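Local coordinates for probable outer membrane protein (Pseudomonas aeruginosa, PDB 3DWO) that probably carries long-chain fatty acids and other hydrophobic compounds across the bacterial outer membrane, as a beta-barrel channel of the FadL family, at residues P268-A280 with L317-I329. Sequence-based numbering, arbitrary orientation.
Sequences PGLDLRMGASASA and LTLKSHGNTIVSI. With C8E ((hydroxyethyloxy)tri(ethyloxy)octane), chain D; C8E ((hydroxyethyloxy)tri(ethyloxy)octane), chain C; SO4 (sulfate ion), chain B.
His-322 lies over one face of the Arg-273 guanidinium, Arg-273 NH1 coming within 3.4 Å of His-322 CE1, with the two planes 43° apart; Asp-271 OD2, Ser-277 OG and Ala-276 CB approach the imidazole obliquely. The ring is carried there with its CG beside the backbone N (chi1 -58°), at the exposed end of a hairpin where polar side chains can stay hydrated while their flat ends overlap. Within 268-280, Arg-273 NE forms a salt bridge with Asp-271 OD2 (3.2 Å), which ties the guanidinium back to its own loop. Next to the histidine in sequence, Ser-321 OG donates to Ser-277 O (3.0 Å), nearly in line with the C=O bond, and accepts from a water that also donates to Asp-271 O, so this small hydroxyl, directly and through the water, ties the hairpin to the strand at Ser-277 and to the loop at Asp-271.

Ser-321 to Asn-324 form a type I' turn, Gly-323 taking its positive phi readily, in an antiparallel hairpin within the connection between paired barrel strands 300-309 and 336-346. The hairpin docks by a single bridge on strand 275-280, whose other edge pairs with strand 226-248: Ser-279 N reaches Lys-320 O and Lys-320 N reaches Ser-279 O, both 2.9 Å. A classic bulge, Ile-326 and Val-327 opposite Leu-319, turns the hairpin's return strand. Short Ala-278 leaves its methyl 3.7 Å from Leu-319 CD1, while Ile-326 points CD1 at Leu-270 CD1 (4.1 Å). Leu-270, Leu-272 and Ile-326 also line one detergent tail; Leu-317, Leu-319 and Ala-280 touch a second detergent through their hydrocarbon surfaces.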
ATOM      1  N   PRO A 268       0.054 -20.564 -27.207  1.00 25.66           N
ATOM      2  CA  PRO A 268       0.319 -19.749 -28.399  1.00 26.17           C
ATOM      3  C   PRO A 268       0.198 -18.274 -28.042  1.00 25.79           C
ATOM      4  O   PRO A 268      -0.702 -17.889 -27.301  1.00 25.87           O
ATOM      5  CB  PRO A 268      -0.761 -20.210 -29.377  1.00 27.81           C
ATOM      6  CG  PRO A 268      -0.967 -21.658 -28.989  1.00 27.84           C
ATOM      7  CD  PRO A 268      -0.991 -21.571 -27.474  1.00 27.07           C
ATOM      8  N   GLY A 269       1.110 -17.459 -28.559  1.00 26.10           N
ATOM      9  CA  GLY A 269       1.076 -16.038 -28.258  1.00 26.96           C
ATOM     10  C   GLY A 269       1.954 -15.684 -27.069  1.00 28.03           C
ATOM     11  O   GLY A 269       2.143 -14.508 -26.747  1.00 31.16           O
ATOM     12  N   LEU A 270       2.487 -16.703 -26.407  1.00 26.65           N
ATOM     13  CA  LEU A 270       3.345 -16.482 -25.258  1.00 26.14           C
ATOM     14  C   LEU A 270       4.810 -16.520 -25.672  1.00 27.43           C
ATOM     15  O   LEU A 270       5.256 -17.452 -26.348  1.00 26.83           O
ATOM     16  CB  LEU A 270       3.088 -17.546 -24.182  1.00 23.60           C
ATOM     17  CG  LEU A 270       4.050 -17.557 -22.983  1.00 22.51           C
ATOM     18  CD1 LEU A 270       3.991 -16.216 -22.258  1.00 21.72           C
ATOM     19  CD2 LEU A 270       3.682 -18.689 -22.028  1.00 20.28           C
ATOM     20  N   ASP A 271       5.552 -15.492 -25.278  1.00 27.24           N
ATOM     21  CA  ASP A 271       6.979 -15.431 -25.572  1.00 29.66           C
ATOM     22  C   ASP A 271       7.749 -15.345 -24.259  1.00 27.78           C
ATOM     23  O   ASP A 271       8.174 -14.265 -23.843  1.00 28.97           O
ATOM     24  CB  ASP A 271       7.316 -14.219 -26.443  1.00 32.47           C
ATOM     25  CG  ASP A 271       8.817 -13.953 -26.505  1.00 40.42           C
ATOM     26  OD1 ASP A 271       9.582 -14.893 -26.826  1.00 42.08           O
ATOM     27  OD2 ASP A 271       9.232 -12.805 -26.226  1.00 44.88           O
ATOM     28  N   LEU A 272       7.927 -16.489 -23.607  1.00 25.61           N
ATOM     29  CA  LEU A 272       8.639 -16.535 -22.341  1.00 23.91           C
ATOM     30  C   LEU A 272      10.123 -16.860 -22.537  1.00 25.42           C
ATOM     31  O   LEU A 272      10.485 -17.753 -23.309  1.00 25.00           O
ATOM     32  CB  LEU A 272       7.996 -17.574 -21.421  1.00 22.00           C
ATOM     33  CG  LEU A 272       8.598 -17.681 -20.018  1.00 20.61           C
ATOM     34  CD1 LEU A 272       8.300 -16.396 -19.245  1.00 21.00           C
ATOM     35  CD2 LEU A 272       8.020 -18.888 -19.294  1.00 21.05           C
ATOM     36  N   ARG A 273      10.978 -16.133 -21.825  1.00 25.35           N
ATOM     37  CA  ARG A 273      12.422 -16.332 -21.917  1.00 25.62           C
ATOM     38  C   ARG A 273      13.007 -16.450 -20.514  1.00 24.20           C
ATOM     39  O   ARG A 273      12.280 -16.329 -19.525  1.00 23.47           O
ATOM     40  CB  ARG A 273      13.059 -15.152 -22.653  1.00 26.92           C
ATOM     41  CG  ARG A 273      12.449 -14.884 -24.026  1.00 32.16           C
ATOM     42  CD  ARG A 273      12.960 -13.573 -24.607  1.00 37.81           C
ATOM     43  NE  ARG A 273      12.345 -13.261 -25.893  1.00 43.42           N
ATOM     44  CZ  ARG A 273      12.572 -12.144 -26.582  1.00 46.48           C
ATOM     45  NH1 ARG A 273      13.406 -11.224 -26.109  1.00 46.23           N
ATOM     46  NH2 ARG A 273      11.966 -11.945 -27.747  1.00 46.40           N
ATOM     47  N   MET A 274      14.312 -16.684 -20.418  1.00 21.84           N
ATOM     48  CA  MET A 274      14.939 -16.806 -19.109  1.00 22.80           C
ATOM     49  C   MET A 274      15.057 -15.433 -18.460  1.00 21.31           C
ATOM     50  O   MET A 274      15.271 -15.324 -17.255  1.00 22.78           O
ATOM     51  CB  MET A 274      16.323 -17.467 -19.223  1.00 21.10           C
ATOM     52  CG  MET A 274      16.268 -18.959 -19.537  1.00 20.46           C
ATOM     53  SD  MET A 274      15.204 -19.888 -18.380  1.00 25.97           S
ATOM     54  CE  MET A 274      16.294 -20.027 -16.962  1.00 21.24           C
ATOM     55  N   GLY A 275      14.900 -14.395 -19.272  1.00 19.54           N
ATOM     56  CA  GLY A 275      14.979 -13.028 -18.789  1.00 20.12           C
ATOM     57  C   GLY A 275      14.674 -12.055 -19.917  1.00 19.37           C
ATOM     58  O   GLY A 275      14.997 -12.327 -21.065  1.00 19.18           O
ATOM     59  N   ALA A 276      14.047 -10.927 -19.600  1.00 18.00           N
ATOM     60  CA  ALA A 276      13.714  -9.938 -20.619  1.00 19.57           C
ATOM     61  C   ALA A 276      13.213  -8.667 -19.953  1.00 19.21           C
ATOM     62  O   ALA A 276      12.981  -8.645 -18.749  1.00 17.86           O
ATOM     63  CB  ALA A 276      12.640 -10.495 -21.559  1.00 19.97           C
ATOM     64  N   SER A 277      13.057  -7.605 -20.733  1.00 19.66           N
ATOM     65  CA  SER A 277      12.560  -6.345 -20.190  1.00 20.52           C
ATOM     66  C   SER A 277      11.077  -6.575 -19.890  1.00 20.77           C
ATOM     67  O   SER A 277      10.487  -7.531 -20.396  1.00 18.91           O
ATOM     68  CB  SER A 277      12.745  -5.221 -21.211  1.00 21.15           C
ATOM     69  OG  SER A 277      12.052  -5.519 -22.405  1.00 23.87           O
ATOM     70  N   ALA A 278      10.469  -5.713 -19.076  1.00 20.99           N
ATOM     71  CA  ALA A 278       9.069  -5.912 -18.717  1.00 21.08           C
ATOM     72  C   ALA A 278       8.381  -4.656 -18.207  1.00 20.89           C
ATOM     73  O   ALA A 278       9.027  -3.668 -17.875  1.00 21.29           O
ATOM     74  CB  ALA A 278       8.981  -6.998 -17.652  1.00 20.26           C
ATOM     75  N   SER A 279       7.056  -4.716 -18.132  1.00 20.06           N
ATOM     76  CA  SER A 279       6.266  -3.598 -17.623  1.00 21.52           C
ATOM     77  C   SER A 279       5.014  -4.137 -16.934  1.00 20.44           C
ATOM     78  O   SER A 279       4.637  -5.294 -17.124  1.00 20.20           O
ATOM     79  CB  SER A 279       5.859  -2.652 -18.757  1.00 20.10           C
ATOM     80  OG  SER A 279       4.920  -3.267 -19.618  1.00 22.31           O
ATOM     81  N   ALA A 280       4.380  -3.289 -16.133  1.00 19.69           N
ATOM     82  CA  ALA A 280       3.171  -3.654 -15.425  1.00 19.54           C
ATOM     83  C   ALA A 280       2.532  -2.380 -14.895  1.00 21.07           C
ATOM     84  O   ALA A 280       3.172  -1.622 -14.166  1.00 22.01           O
ATOM     85  CB  ALA A 280       3.502  -4.605 -14.266  1.00 20.71           C
ATOM     86  N   LEU A 317      -3.419  -7.362 -12.470  1.00 25.31           N
ATOM     87  CA  LEU A 317      -1.983  -7.118 -12.456  1.00 25.08           C
ATOM     88  C   LEU A 317      -1.515  -7.848 -13.699  1.00 23.85           C
ATOM     89  O   LEU A 317      -1.570  -9.077 -13.759  1.00 21.66           O
ATOM     90  CB  LEU A 317      -1.321  -7.744 -11.221  1.00 25.43           C
ATOM     91  CG  LEU A 317      -0.278  -6.931 -10.437  1.00 28.76           C
ATOM     92  CD1 LEU A 317       0.630  -7.897  -9.690  1.00 28.13           C
ATOM     93  CD2 LEU A 317       0.544  -6.050 -11.354  1.00 28.20           C
ATOM     94  N   THR A 318      -1.061  -7.105 -14.697  1.00 23.11           N
ATOM     95  CA  THR A 318      -0.626  -7.746 -15.915  1.00 22.51           C
ATOM     96  C   THR A 318       0.840  -7.539 -16.230  1.00 22.69           C
ATOM     97  O   THR A 318       1.297  -6.411 -16.427  1.00 23.65           O
ATOM     98  CB  THR A 318      -1.451  -7.261 -17.107  1.00 23.48           C
ATOM     99  OG1 THR A 318      -2.840  -7.414 -16.807  1.00 24.28           O
ATOM    100  CG2 THR A 318      -1.119  -8.077 -18.348  1.00 21.32           C
ATOM    101  N   LEU A 319       1.580  -8.640 -16.279  1.00 23.14           N
ATOM    102  CA  LEU A 319       2.990  -8.563 -16.610  1.00 21.30           C
ATOM    103  C   LEU A 319       3.073  -8.598 -18.120  1.00 20.65           C
ATOM    104  O   LEU A 319       2.496  -9.475 -18.759  1.00 21.60           O
ATOM    105  CB  LEU A 319       3.767  -9.747 -16.038  1.00 21.84           C
ATOM    106  CG  LEU A 319       5.188  -9.852 -16.606  1.00 21.61           C
ATOM    107  CD1 LEU A 319       5.989  -8.609 -16.227  1.00 20.87           C
ATOM    108  CD2 LEU A 319       5.864 -11.112 -16.094  1.00 20.58           C
ATOM    109  N   LYS A 320       3.770  -7.626 -18.687  1.00 20.29           N
ATOM    110  CA  LYS A 320       3.944  -7.564 -20.124  1.00 21.39           C
ATOM    111  C   LYS A 320       5.430  -7.532 -20.430  1.00 21.18           C
ATOM    112  O   LYS A 320       6.244  -7.143 -19.590  1.00 21.32           O
ATOM    113  CB  LYS A 320       3.259  -6.319 -20.700  1.00 22.52           C
ATOM    114  CG  LYS A 320       1.736  -6.353 -20.623  1.00 24.63           C
ATOM    115  CD  LYS A 320       1.124  -5.162 -21.355  1.00 27.79           C
ATOM    116  CE  LYS A 320      -0.394  -5.182 -21.276  1.00 30.07           C
ATOM    117  NZ  LYS A 320      -1.015  -3.999 -21.942  1.00 30.76           N
ATOM    118  N   SER A 321       5.777  -7.972 -21.630  1.00 22.18           N
ATOM    119  CA  SER A 321       7.154  -7.991 -22.088  1.00 22.17           C
ATOM    120  C   SER A 321       7.102  -7.632 -23.567  1.00 22.28           C
ATOM    121  O   SER A 321       6.464  -8.334 -24.351  1.00 22.38           O
ATOM    122  CB  SER A 321       7.751  -9.381 -21.899  1.00 21.94           C
ATOM    123  OG  SER A 321       9.118  -9.398 -22.266  1.00 20.28           O
ATOM    124  N   HIS A 322       7.747  -6.530 -23.936  1.00 22.17           N
ATOM    125  CA  HIS A 322       7.758  -6.065 -25.321  1.00 23.75           C
ATOM    126  C   HIS A 322       6.328  -5.815 -25.802  1.00 23.66           C
ATOM    127  O   HIS A 322       5.964  -6.181 -26.923  1.00 23.31           O
ATOM    128  CB  HIS A 322       8.438  -7.097 -26.226  1.00 24.31           C
ATOM    129  CG  HIS A 322       9.842  -7.414 -25.822  1.00 24.77           C
ATOM    130  ND1 HIS A 322      10.232  -8.670 -25.413  1.00 27.60           N
ATOM    131  CD2 HIS A 322      10.942  -6.630 -25.731  1.00 25.33           C
ATOM    132  CE1 HIS A 322      11.513  -8.646 -25.086  1.00 27.94           C
ATOM    133  NE2 HIS A 322      11.967  -7.420 -25.271  1.00 26.37           N
ATOM    134  N   GLY A 323       5.523  -5.199 -24.936  1.00 22.86           N
ATOM    135  CA  GLY A 323       4.144  -4.898 -25.277  1.00 23.81           C
ATOM    136  C   GLY A 323       3.183  -6.073 -25.228  1.00 23.82           C
ATOM    137  O   GLY A 323       1.974  -5.875 -25.307  1.00 26.00           O
ATOM    138  N   ASN A 324       3.704  -7.292 -25.100  1.00 22.07           N
ATOM    139  CA  ASN A 324       2.858  -8.479 -25.059  1.00 19.67           C
ATOM    140  C   ASN A 324       2.697  -9.036 -23.656  1.00 19.85           C
ATOM    141  O   ASN A 324       3.632  -9.019 -22.846  1.00 16.63           O
ATOM    142  CB  ASN A 324       3.421  -9.567 -25.982  1.00 20.12           C
ATOM    143  CG  ASN A 324       3.043  -9.348 -27.441  1.00 24.17           C
ATOM    144  OD1 ASN A 324       2.563  -8.275 -27.819  1.00 25.54           O
ATOM    145  ND2 ASN A 324       3.258 -10.364 -28.266  1.00 21.93           N
ATOM    146  N   THR A 325       1.500  -9.541 -23.379  1.00 18.58           N
ATOM    147  CA  THR A 325       1.193 -10.105 -22.070  1.00 19.67           C
ATOM    148  C   THR A 325       1.888 -11.432 -21.797  1.00 19.02           C
ATOM    149  O   THR A 325       1.869 -12.342 -22.620  1.00 19.84           O
ATOM    150  CB  THR A 325      -0.337 -10.298 -21.902  1.00 21.02           C
ATOM    151  OG1 THR A 325      -0.960  -9.012 -21.781  1.00 25.66           O
ATOM    152  CG2 THR A 325      -0.657 -11.130 -20.657  1.00 20.80           C
ATOM    153  N   ILE A 326       2.526 -11.526 -20.638  1.00 19.69           N
ATOM    154  CA  ILE A 326       3.173 -12.765 -20.237  1.00 20.07           C
ATOM    155  C   ILE A 326       2.094 -13.489 -19.432  1.00 19.69           C
ATOM    156  O   ILE A 326       1.787 -14.653 -19.691  1.00 20.01           O
ATOM    157  CB  ILE A 326       4.408 -12.506 -19.358  1.00 20.42           C
ATOM    158  CG1 ILE A 326       5.526 -11.888 -20.206  1.00 22.77           C
ATOM    159  CG2 ILE A 326       4.880 -13.802 -18.730  1.00 20.16           C
ATOM    160  CD1 ILE A 326       5.946 -12.738 -21.375  1.00 23.50           C
ATOM    161  N   VAL A 327       1.518 -12.781 -18.464  1.00 17.76           N
ATOM    162  CA  VAL A 327       0.438 -13.318 -17.648  1.00 18.17           C
ATOM    163  C   VAL A 327      -0.368 -12.166 -17.062  1.00 20.10           C
ATOM    164  O   VAL A 327       0.189 -11.128 -16.684  1.00 19.85           O
ATOM    165  CB  VAL A 327       0.952 -14.226 -16.484  1.00 19.62           C
ATOM    166  CG1 VAL A 327       1.785 -13.421 -15.497  1.00 17.40           C
ATOM    167  CG2 VAL A 327      -0.238 -14.867 -15.768  1.00 18.17           C
ATOM    168  N   SER A 328      -1.686 -12.340 -17.019  1.00 20.26           N
ATOM    169  CA  SER A 328      -2.576 -11.331 -16.459  1.00 21.06           C
ATOM    170  C   SER A 328      -3.323 -11.963 -15.281  1.00 21.23           C
ATOM    171  O   SER A 328      -3.985 -12.985 -15.434  1.00 21.55           O
ATOM    172  CB  SER A 328      -3.570 -10.851 -17.517  1.00 20.83           C
ATOM    173  OG  SER A 328      -4.301  -9.736 -17.041  1.00 24.23           O
ATOM    174  N   ILE A 329      -3.203 -11.355 -14.111  1.00 21.59           N
ATOM    175  CA  ILE A 329      -3.845 -11.862 -12.905  1.00 23.23           C
ATOM    176  C   ILE A 329      -4.970 -10.928 -12.447  1.00 23.58           C
ATOM    177  O   ILE A 329      -4.734  -9.775 -12.086  1.00 22.85           O
ATOM    178  CB  ILE A 329      -2.802 -12.013 -11.768  1.00 22.54           C
ATOM    179  CG1 ILE A 329      -1.663 -12.913 -12.246  1.00 24.55           C
ATOM    180  CG2 ILE A 329      -3.455 -12.604 -10.516  1.00 24.10           C
ATOM    181  CD1 ILE A 329      -0.500 -13.010 -11.276  1.00 27.00           C
TER
HETATM  182  C1  C8E D 454      -4.822  -9.116  -3.096  1.00 50.18           C
HETATM  183  C2  C8E D 454      -3.498  -9.156  -3.706  1.00 50.76           C
HETATM  184  C3  C8E D 454      -3.200  -8.066  -4.626  1.00 49.31           C
HETATM  185  C4  C8E D 454      -1.818  -8.227  -5.044  1.00 50.82           C
HETATM  186  C5  C8E D 454      -1.317  -6.926  -5.554  1.00 50.43           C
HETATM  187  C6  C8E D 454       0.134  -6.909  -5.544  1.00 51.12           C
HETATM  188  C7  C8E D 454       0.379  -5.870  -6.529  1.00 52.35           C
HETATM  189  C8  C8E D 454       1.521  -5.036  -6.084  1.00 53.78           C
HETATM  190  O9  C8E D 454       2.662  -4.672  -6.849  1.00 51.56           O
HETATM  191  C10 C8E D 454       3.501  -5.693  -7.352  1.00 51.76           C
HETATM  192  C11 C8E D 454       4.586  -4.990  -8.106  1.00 49.18           C
HETATM  193  O12 C8E D 454       4.276  -4.935  -9.509  1.00 48.77           O
HETATM  194  C13 C8E D 454       5.143  -5.719 -10.385  1.00 46.07           C
HETATM  195  C14 C8E D 454       4.996  -7.239 -10.710  1.00 47.72           C
HETATM  196  O15 C8E D 454       4.959  -7.962 -11.978  1.00 48.48           O
HETATM  197  C16 C8E D 454       3.615  -8.107 -12.481  1.00 47.91           C
HETATM  198  C17 C8E D 454       2.890  -9.387 -12.025  1.00 45.87           C
HETATM  199  O18 C8E D 454       3.572 -10.528 -11.463  1.00 46.74           O
HETATM  200  C19 C8E D 454       3.978 -11.506 -12.458  1.00 44.79           C
HETATM  201  C20 C8E D 454       3.543 -13.018 -12.407  1.00 45.53           C
HETATM  202  O21 C8E D 454       4.411 -13.972 -11.775  1.00 42.02           O
HETATM  203  C1  C8E C 453       4.398 -16.269 -15.947  1.00 30.17           C
HETATM  204  C2  C8E C 453       3.838 -17.179 -16.932  1.00 28.94           C
HETATM  205  C3  C8E C 453       4.576 -18.425 -17.078  1.00 28.37           C
HETATM  206  C4  C8E C 453       3.982 -19.146 -18.192  1.00 27.65           C
HETATM  207  C5  C8E C 453       4.562 -20.507 -18.223  1.00 28.17           C
HETATM  208  C6  C8E C 453       3.913 -21.297 -19.237  1.00 28.91           C
HETATM  209  C7  C8E C 453       4.792 -22.456 -19.265  1.00 28.97           C
HETATM  210  C8  C8E C 453       4.307 -23.355 -20.319  1.00 30.19           C
HETATM  211  O9  C8E C 453       4.794 -24.634 -20.677  1.00 34.68           O
HETATM  212  C10 C8E C 453       6.131 -24.781 -21.109  1.00 33.99           C
HETATM  213  C11 C8E C 453       6.271 -26.232 -21.426  1.00 37.40           C
HETATM  214  O12 C8E C 453       7.202 -26.886 -20.556  1.00 42.54           O
HETATM  215  C13 C8E C 453       7.200 -28.329 -20.683  1.00 46.98           C
HETATM  216  C14 C8E C 453       8.121 -29.331 -19.926  1.00 52.83           C
HETATM  217  O15 C8E C 453       9.051 -29.168 -18.809  1.00 54.32           O
HETATM  218  C16 C8E C 453      10.369 -28.856 -19.292  1.00 54.57           C
HETATM  219  C17 C8E C 453      11.272 -30.071 -19.562  1.00 53.90           C
HETATM  220  O18 C8E C 453      12.326 -30.065 -20.549  1.00 53.07           O
HETATM  221  C19 C8E C 453      11.871 -30.508 -21.855  1.00 53.49           C
HETATM  222  C20 C8E C 453      12.649 -30.229 -23.191  1.00 53.75           C
HETATM  223  O21 C8E C 453      11.928 -30.307 -24.426  1.00 54.93           O
HETATM  224  S   SO4 B 452      -0.568  -0.660 -20.826  1.00 52.20           S
HETATM  225  O1  SO4 B 452      -1.247  -0.616 -22.136  1.00 54.71           O
HETATM  226  O2  SO4 B 452      -1.473  -1.273 -19.834  1.00 53.15           O
HETATM  227  O3  SO4 B 452      -0.233   0.717 -20.419  1.00 52.20           O
HETATM  228  O4  SO4 B 452       0.664  -1.467 -20.921  1.00 50.82           O
HETATM  229  O   HOH W   1       4.367 -13.155 -24.425  1.00 22.49           O
HETATM  230  O   HOH W   2       9.852 -11.961 -22.727  1.00 21.99           O
HETATM  231  O   HOH W   3       6.619 -11.503 -24.798  1.00 39.78           O
HETATM  232  O   HOH W   4       9.144  -4.603 -22.072  1.00 23.85           O
HETATM  233  O   HOH W   5      14.689  -8.135 -23.448  1.00 32.75           O
HETATM  234  O   HOH W   6       6.041  -3.925 -22.141  1.00 20.32           O